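Local coordinates for distal tail protein (Bacillus phage spp1, PDB 2X8K), which forms, as a homohexamer, a wide channel at the distal tip of the phage tail and stays attached to the tail after DNA ejection, at residues P161-V166 against S243-T248. Numbering follows the deposited sequence.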
ATOM      1  N   PRO C 161     -17.918 -11.527  51.610  1.00105.83           N
ATOM      2  CA  PRO C 161     -18.016 -12.905  52.116  1.00107.71           C
ATOM      3  C   PRO C 161     -19.391 -13.383  52.543  1.00114.21           C
ATOM      4  O   PRO C 161     -20.392 -12.701  52.338  1.00113.09           O
ATOM      5  CB  PRO C 161     -17.006 -12.928  53.260  1.00109.80           C
ATOM      6  CG  PRO C 161     -16.996 -11.523  53.772  1.00113.40           C
ATOM      7  CD  PRO C 161     -17.275 -10.627  52.596  1.00106.94           C
ATOM      8  N   THR C 162     -19.425 -14.586  53.120  1.00114.59           N
ATOM      9  CA  THR C 162     -20.635 -15.224  53.627  1.00117.51           C
ATOM     10  C   THR C 162     -20.309 -15.829  54.981  1.00124.41           C
ATOM     11  O   THR C 162     -19.364 -16.616  55.085  1.00122.78           O
ATOM     12  CB  THR C 162     -21.205 -16.210  52.590  1.00124.81           C
ATOM     13  OG1 THR C 162     -21.559 -15.469  51.422  1.00131.27           O
ATOM     14  CG2 THR C 162     -22.419 -16.957  53.087  1.00119.72           C
ATOM     15  N   ILE C 163     -21.078 -15.430  56.018  1.00125.20           N
ATOM     16  CA  ILE C 163     -20.917 -15.911  57.400  1.00127.91           C
ATOM     17  C   ILE C 163     -21.977 -16.956  57.729  1.00133.77           C
ATOM     18  O   ILE C 163     -23.166 -16.687  57.575  1.00132.56           O
ATOM     19  CB  ILE C 163     -20.822 -14.790  58.485  1.00131.90           C
ATOM     20  CG1 ILE C 163     -20.060 -13.527  57.996  1.00130.30           C
ATOM     21  CG2 ILE C 163     -20.159 -15.341  59.734  1.00135.28           C
ATOM     22  CD1 ILE C 163     -20.938 -12.354  57.498  1.00139.05           C
ATOM     23  N   ARG C 164     -21.521 -18.147  58.177  1.00133.71           N
ATOM     24  CA  ARG C 164     -22.310 -19.325  58.537  1.00136.70           C
ATOM     25  C   ARG C 164     -22.008 -19.776  59.987  1.00143.97           C
ATOM     26  O   ARG C 164     -20.876 -20.156  60.278  1.00143.18           O
ATOM     27  CB  ARG C 164     -22.002 -20.456  57.538  1.00137.16           C
ATOM     28  CG  ARG C 164     -22.804 -21.739  57.740  1.00153.79           C
ATOM     29  CD  ARG C 164     -22.469 -22.790  56.695  1.00165.08           C
ATOM     30  NE  ARG C 164     -23.031 -22.478  55.374  1.00165.48           N
ATOM     31  CZ  ARG C 164     -23.789 -23.306  54.660  1.00170.24           C
ATOM     32  NH1 ARG C 164     -24.075 -24.518  55.120  1.00160.76           N
ATOM     33  NH2 ARG C 164     -24.252 -22.933  53.476  1.00144.29           N
ATOM     34  N   CYS C 165     -23.017 -19.734  60.885  1.00144.97           N
ATOM     35  CA  CYS C 165     -22.872 -20.149  62.295  1.00149.07           C
ATOM     36  C   CYS C 165     -23.952 -21.121  62.806  1.00156.95           C
ATOM     37  O   CYS C 165     -25.095 -20.708  63.036  1.00156.70           O
ATOM     38  CB  CYS C 165     -22.707 -18.955  63.233  1.00150.27           C
ATOM     39  SG  CYS C 165     -22.360 -19.413  64.955  1.00158.75           S
ATOM     40  N   VAL C 166     -23.552 -22.401  63.046  1.00156.62           N
ATOM     41  CA  VAL C 166     -24.423 -23.479  63.542  1.00159.89           C
ATOM     42  C   VAL C 166     -24.296 -23.617  65.082  1.00168.18           C
ATOM     43  O   VAL C 166     -23.359 -24.240  65.603  1.00169.57           O
ATOM     44  CB  VAL C 166     -24.324 -24.805  62.721  1.00163.71           C
ATOM     45  CG1 VAL C 166     -22.874 -25.255  62.521  1.00162.73           C
ATOM     46  CG2 VAL C 166     -25.188 -25.918  63.317  1.00166.67           C
ATOM     47  N   SER C 243     -18.106 -19.388  64.431  1.00133.86           N
ATOM     48  CA  SER C 243     -18.671 -19.204  63.098  1.00130.73           C
ATOM     49  C   SER C 243     -17.757 -19.781  62.049  1.00129.03           C
ATOM     50  O   SER C 243     -16.712 -20.368  62.347  1.00127.38           O
ATOM     51  CB  SER C 243     -18.969 -17.739  62.773  1.00133.00           C
ATOM     52  OG  SER C 243     -19.830 -17.147  63.731  1.00148.55           O
ATOM     53  N   THR C 244     -18.188 -19.627  60.806  1.00123.19           N
ATOM     54  CA  THR C 244     -17.478 -20.028  59.612  1.00119.72           C
ATOM     55  C   THR C 244     -17.686 -18.928  58.598  1.00120.09           C
ATOM     56  O   THR C 244     -18.806 -18.423  58.453  1.00120.25           O
ATOM     57  CB  THR C 244     -17.838 -21.487  59.196  1.00132.68           C
ATOM     58  OG1 THR C 244     -16.640 -22.260  59.152  1.00136.09           O
ATOM     59  CG2 THR C 244     -18.546 -21.602  57.846  1.00128.97           C
ATOM     60  N   ILE C 245     -16.596 -18.480  57.984  1.00113.48           N
ATOM     61  CA  ILE C 245     -16.654 -17.495  56.914  1.00110.17           C
ATOM     62  C   ILE C 245     -16.231 -18.185  55.624  1.00111.53           C
ATOM     63  O   ILE C 245     -15.244 -18.943  55.594  1.00108.99           O
ATOM     64  CB  ILE C 245     -15.917 -16.161  57.199  1.00111.29           C
ATOM     65  CG1 ILE C 245     -16.271 -15.105  56.150  1.00109.34           C
ATOM     66  CG2 ILE C 245     -14.388 -16.345  57.319  1.00111.36           C
ATOM     67  CD1 ILE C 245     -16.584 -13.821  56.709  1.00117.40           C
ATOM     68  N   VAL C 246     -17.055 -17.992  54.590  1.00108.54           N
ATOM     69  CA  VAL C 246     -16.831 -18.508  53.245  1.00105.64           C
ATOM     70  C   VAL C 246     -16.866 -17.325  52.298  1.00106.46           C
ATOM     71  O   VAL C 246     -17.836 -16.564  52.250  1.00107.05           O
ATOM     72  CB  VAL C 246     -17.817 -19.624  52.800  1.00111.73           C
ATOM     73  CG1 VAL C 246     -17.352 -20.270  51.485  1.00109.89           C
ATOM     74  CG2 VAL C 246     -18.016 -20.675  53.891  1.00114.14           C
ATOM     75  N   PHE C 247     -15.768 -17.144  51.594  1.00 99.43           N
ATOM     76  CA  PHE C 247     -15.580 -16.111  50.580  1.00 95.38           C
ATOM     77  C   PHE C 247     -15.158 -16.825  49.320  1.00 97.98           C
ATOM     78  O   PHE C 247     -14.626 -17.943  49.364  1.00 96.46           O
ATOM     79  CB  PHE C 247     -14.504 -15.079  50.997  1.00 93.83           C
ATOM     80  CG  PHE C 247     -13.073 -15.584  51.052  1.00 92.31           C
ATOM     81  CD1 PHE C 247     -12.539 -16.078  52.229  1.00 95.05           C
ATOM     82  CD2 PHE C 247     -12.259 -15.551  49.924  1.00 92.30           C
ATOM     83  CE1 PHE C 247     -11.227 -16.541  52.273  1.00 94.06           C
ATOM     84  CE2 PHE C 247     -10.949 -16.032  49.964  1.00 92.45           C
ATOM     85  CZ  PHE C 247     -10.442 -16.509  51.139  1.00 91.17           C
ATOM     86  N   THR C 248     -15.341 -16.153  48.191  1.00 95.25           N
ATOM     87  CA  THR C 248     -14.875 -16.706  46.940  1.00 93.97           C
ATOM     88  C   THR C 248     -13.798 -15.808  46.353  1.00 94.88           C
ATOM     89  O   THR C 248     -14.023 -14.601  46.215  1.00 95.36           O
ATOM     90  CB  THR C 248     -16.023 -17.117  46.044  1.00111.52           C
ATOM     91  OG1 THR C 248     -15.478 -17.518  44.789  1.00113.30           O
ATOM     92  CG2 THR C 248     -17.077 -16.015  45.872  1.00115.10           C
TER
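Strand 162-166, with P161 just before it, runs antiparallel to strand 243-248, the short axes 154° apart in direction. P161 lays the CB and CG corner of its ring beside I245, CB lying 3.6 Å from I245 CD1, and the same CB faces the CB of F247. T162 and V246 form a hydrogen-bonded pair. T162 N reaches V246 O at 2.7 Å, within the carbonyl plane but bent at the hydrogen (132°), whereas the return bond from V246 N to T162 O, also 2.7 Å, is almost straight (176°). I163 and I245 follow as a non-hydrogen-bonded pair, their side chains packed flank to flank on one face of the sheet. I245 CG1 stands anti to its backbone N, and its terminal CD1 comes 3.7 Å from I163 CG1, so that this one methyl touches both P161 and I163. CA-H...O contacts from I163 CA to T244 O and from I245 CA to T162 O supplement the ladder. At R164 the hydrogen-bonded pattern returns: its N points straight at T244 O (2.7 Å), while T244 N gives R164 O only a weak, bent bond. R164 CB rests 3.7 Å from T244 CG2, and the rest of the arginine leads away. C165 brings its CB within 3.4 Å of S243 OG, a hydroxyl held by Y174 and by the carbonyl of Q241. Side chains alternate: I163 and I245 lie on the buried face, T162, R164, T244 and V246 on the more open one. Both strands, part of the siphovirus-type tail component family region, are interior to a five-stranded antiparallel sheet, 162-166 bonded on its other edge to 198-202 and 243-251 to 133-144; Y174 and M176 of strand 174-180, in a second sheet, pack on I163, and Y174 also on C165.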